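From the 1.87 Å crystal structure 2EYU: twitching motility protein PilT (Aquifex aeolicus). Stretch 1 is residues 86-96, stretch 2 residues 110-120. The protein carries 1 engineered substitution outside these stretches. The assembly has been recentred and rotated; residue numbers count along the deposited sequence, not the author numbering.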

# COMPACT_ATOMS: atom_id res chain seq x y z
N SER A 86 -14.29 17.23 2.48
CA SER A 86 -13.90 16.12 3.35
C SER A 86 -13.62 14.87 2.51
O SER A 86 -14.26 14.66 1.48
CB SER A 86 -15.00 15.87 4.39
OG SER A 86 -16.18 15.42 3.76
N PHE A 87 -12.67 14.04 2.92
CA PHE A 87 -12.39 12.85 2.12
C PHE A 87 -13.65 11.99 2.05
O PHE A 87 -14.00 11.43 1.01
CB PHE A 87 -11.24 12.04 2.68
CG PHE A 87 -9.86 12.38 2.13
CD1 PHE A 87 -9.18 13.48 2.62
CD2 PHE A 87 -9.26 11.61 1.15
CE1 PHE A 87 -7.93 13.81 2.13
CE2 PHE A 87 -8.01 11.94 0.65
CZ PHE A 87 -7.34 13.04 1.15
N ALA A 88 -14.34 11.91 3.19
CA ALA A 88 -15.56 11.11 3.26
C ALA A 88 -16.57 11.56 2.21
O ALA A 88 -17.02 10.77 1.37
CB ALA A 88 -16.16 11.18 4.66
N ASP A 89 -16.93 12.83 2.30
CA ASP A 89 -17.84 13.47 1.36
C ASP A 89 -17.54 13.09 -0.09
O ASP A 89 -18.34 12.41 -0.72
CB ASP A 89 -17.77 15.00 1.49
CG ASP A 89 -19.12 15.63 1.17
OD1 ASP A 89 -19.17 16.48 0.25
OD2 ASP A 89 -20.10 15.28 1.83
N ALA A 90 -16.38 13.53 -0.54
CA ALA A 90 -15.85 13.27 -1.87
C ALA A 90 -15.77 11.79 -2.18
O ALA A 90 -15.89 11.31 -3.31
CB ALA A 90 -14.45 13.85 -1.98
N LEU A 91 -15.53 10.99 -1.13
CA LEU A 91 -15.39 9.57 -1.51
C LEU A 91 -16.74 9.03 -1.93
O LEU A 91 -16.92 8.42 -2.99
CB LEU A 91 -14.77 8.82 -0.35
CG LEU A 91 -13.64 7.84 -0.64
CD1 LEU A 91 -13.31 7.06 0.62
CD2 LEU A 91 -14.00 6.90 -1.78
N ARG A 92 -17.76 9.27 -1.10
CA ARG A 92 -19.08 8.75 -1.44
C ARG A 92 -19.62 9.32 -2.74
O ARG A 92 -20.46 8.71 -3.39
CB ARG A 92 -20.06 8.98 -0.28
CG ARG A 92 -20.66 7.67 0.23
CD ARG A 92 -21.45 7.91 1.52
NE ARG A 92 -22.73 8.55 1.24
CZ ARG A 92 -23.78 8.60 2.05
NH1 ARG A 92 -23.75 8.04 3.25
NH2 ARG A 92 -24.90 9.22 1.67
N ALA A 93 -19.14 10.48 -3.15
CA ALA A 93 -19.49 11.11 -4.42
C ALA A 93 -18.82 10.42 -5.59
O ALA A 93 -19.42 10.08 -6.62
CB ALA A 93 -19.13 12.59 -4.36
N ALA A 94 -17.51 10.14 -5.52
CA ALA A 94 -16.92 9.30 -6.56
C ALA A 94 -17.60 7.94 -6.66
O ALA A 94 -17.74 7.32 -7.71
CB ALA A 94 -15.44 9.08 -6.25
N LEU A 95 -18.03 7.43 -5.50
CA LEU A 95 -18.53 6.06 -5.46
C LEU A 95 -19.72 5.85 -6.38
O LEU A 95 -19.70 4.94 -7.21
CB LEU A 95 -18.93 5.67 -4.02
CG LEU A 95 -17.94 4.70 -3.37
CD1 LEU A 95 -16.61 5.42 -3.15
CD2 LEU A 95 -18.48 4.11 -2.08
N ARG A 96 -20.73 6.71 -6.24
CA ARG A 96 -21.90 6.62 -7.10
C ARG A 96 -21.52 6.83 -8.56
O ARG A 96 -22.19 6.26 -9.42
CB ARG A 96 -22.98 7.64 -6.69
CG ARG A 96 -24.16 7.08 -5.94
CD ARG A 96 -25.21 6.45 -6.85
NE ARG A 96 -26.32 5.86 -6.11
CZ ARG A 96 -27.12 6.49 -5.26
NH1 ARG A 96 -26.93 7.79 -5.02
NH2 ARG A 96 -28.10 5.85 -4.63
N LEU A 110 -12.76 7.04 10.53
CA LEU A 110 -13.70 5.93 10.45
C LEU A 110 -14.56 6.04 9.20
O LEU A 110 -14.73 5.11 8.42
CB LEU A 110 -14.55 5.94 11.73
CG LEU A 110 -15.27 4.62 12.01
CD1 LEU A 110 -14.35 3.47 11.63
CD2 LEU A 110 -15.74 4.55 13.45
N GLU A 111 -15.14 7.23 8.98
CA GLU A 111 -16.06 7.35 7.85
C GLU A 111 -15.37 7.07 6.53
O GLU A 111 -15.97 6.42 5.66
CB GLU A 111 -16.71 8.74 7.84
CG GLU A 111 -17.21 9.18 9.21
CD GLU A 111 -16.91 10.63 9.53
OE1 GLU A 111 -17.62 11.51 9.00
OE2 GLU A 111 -15.97 10.90 10.31
N THR A 112 -14.15 7.55 6.34
CA THR A 112 -13.42 7.40 5.10
C THR A 112 -13.09 5.93 4.87
O THR A 112 -13.31 5.35 3.82
CB THR A 112 -12.05 8.11 5.10
OG1 THR A 112 -12.23 9.52 5.24
CG2 THR A 112 -11.35 7.86 3.76
N VAL A 113 -12.55 5.37 5.94
CA VAL A 113 -12.17 3.96 5.94
C VAL A 113 -13.35 3.04 5.63
O VAL A 113 -13.25 2.09 4.85
CB VAL A 113 -11.63 3.57 7.33
CG1 VAL A 113 -11.32 2.08 7.31
CG2 VAL A 113 -10.38 4.35 7.69
N GLU A 114 -14.48 3.31 6.28
CA GLU A 114 -15.68 2.49 6.04
C GLU A 114 -16.13 2.68 4.60
O GLU A 114 -16.53 1.76 3.88
CB GLU A 114 -16.81 2.84 7.00
CG GLU A 114 -17.61 1.65 7.48
CD GLU A 114 -18.14 0.76 6.37
OE1 GLU A 114 -17.39 -0.10 5.86
OE2 GLU A 114 -19.33 0.89 6.02
N THR A 115 -16.05 3.91 4.10
CA THR A 115 -16.48 4.01 2.70
C THR A 115 -15.48 3.31 1.80
O THR A 115 -15.88 2.67 0.82
CB THR A 115 -16.67 5.47 2.24
OG1 THR A 115 -17.54 6.16 3.14
CG2 THR A 115 -17.36 5.49 0.89
N ALA A 116 -14.19 3.41 2.10
CA ALA A 116 -13.21 2.74 1.26
C ALA A 116 -13.48 1.23 1.15
O ALA A 116 -13.33 0.68 0.07
CB ALA A 116 -11.80 2.88 1.80
N LEU A 117 -13.81 0.62 2.28
CA LEU A 117 -14.09 -0.82 2.35
C LEU A 117 -15.29 -1.18 1.51
O LEU A 117 -15.36 -2.22 0.86
CB LEU A 117 -14.37 -1.27 3.78
CG LEU A 117 -13.22 -1.57 4.73
CD1 LEU A 117 -13.27 -0.68 5.97
CD2 LEU A 117 -13.25 -3.03 5.16
N ARG A 118 -16.31 -0.30 1.50
CA ARG A 118 -17.48 -0.73 0.72
C ARG A 118 -17.15 -0.59 -0.76
O ARG A 118 -17.51 -1.48 -1.55
CB ARG A 118 -18.74 0.04 1.11
CG ARG A 118 -19.30 -0.38 2.46
CD ARG A 118 -20.48 -1.34 2.34
NE ARG A 118 -20.19 -2.64 2.96
CZ ARG A 118 -20.23 -2.84 4.27
NH1 ARG A 118 -19.95 -4.03 4.78
NH2 ARG A 118 -20.53 -1.82 5.08
N ALA A 119 -16.48 0.50 -1.13
CA ALA A 119 -16.07 0.64 -2.52
C ALA A 119 -15.29 -0.58 -2.99
O ALA A 119 -15.54 -1.08 -4.10
CB ALA A 119 -15.24 1.90 -2.73
N ALA A 120 -14.34 -1.03 -2.17
CA ALA A 120 -13.50 -2.16 -2.54
C ALA A 120 -14.33 -3.42 -2.70
O ALA A 120 -13.98 -4.26 -3.52
CB ALA A 120 -12.39 -2.42 -1.53

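The most unusual feature of this contact is how near the two backbones come at one end: A88 CA and T112 CA lie only 4.7 Å apart, consistent with axes of helices 87-96 and 110-120 that approach to 8.7 Å. Further along, the nearest CA pairs open to 6.8 Å between R92 CA and T115 CA and 6.6 Å between L95 CA and A119 CA. The N-to-C directions of the helices differ by 17°, so the chains run nearly parallel, and the register advances on both helices in steps of three or four residues, about one turn.

The closest pair, A88 and T112, has small side chains. A88 presents a methyl group whose CB is 4.0 Å from E111 CB, and its backbone N sits 3.8 Å from T112 OG1. That separation is too long for a hydrogen bond, and A88 N lies in the first turn of its helix. The same hydroxyl packs against F87, with T112 OG1 3.7 Å from F87 CB; the CA-to-CB bond of F87 points toward the other helix, but the end of its side chain leads away, so the ring contributes little here.

L91 points toward the second helix and fills the space beyond A88. Its CD1 reaches T112 O at 3.6 Å, T112 CG2 at 3.8 Å, A116 N at 4.0 Å and T115 CB at 4.1 Å. One methyl thus rests on both side chain and backbone. The carbonyl it touches is already satisfied within its helix, since A116 N donates to T112 O at 2.7 Å.

T115 has the largest area covered by the opposing stretch, 72 Å². With chi1 at -53° (m), its OG1 donates to E111 O at 3.0 Å, a bond back to its own helix that uses the hydroxyl's proton, while its CG2 meets L95 CD2 at 3.5 Å and R92 CG at 4.0 Å. The arginine therefore contributes an aliphatic carbon at this point of contact. L95 also places CD1 3.8 Å from A119 CB, an apolar pair that extends the contact by another turn.

No hydrogen bond crosses between the stretches, and the 401 Å² of buried surface, summed over both sides, rests on packing. The side-chain polar bonds stay within each stretch. S86 OG accepts from D89 N at 3.1 Å as an N-cap, although the serine oxygen is less surely placed, and R118 NH2 forms a salt bridge with E114 OE2 at 3.1 Å, involving two residues that make no close contact with the first helix.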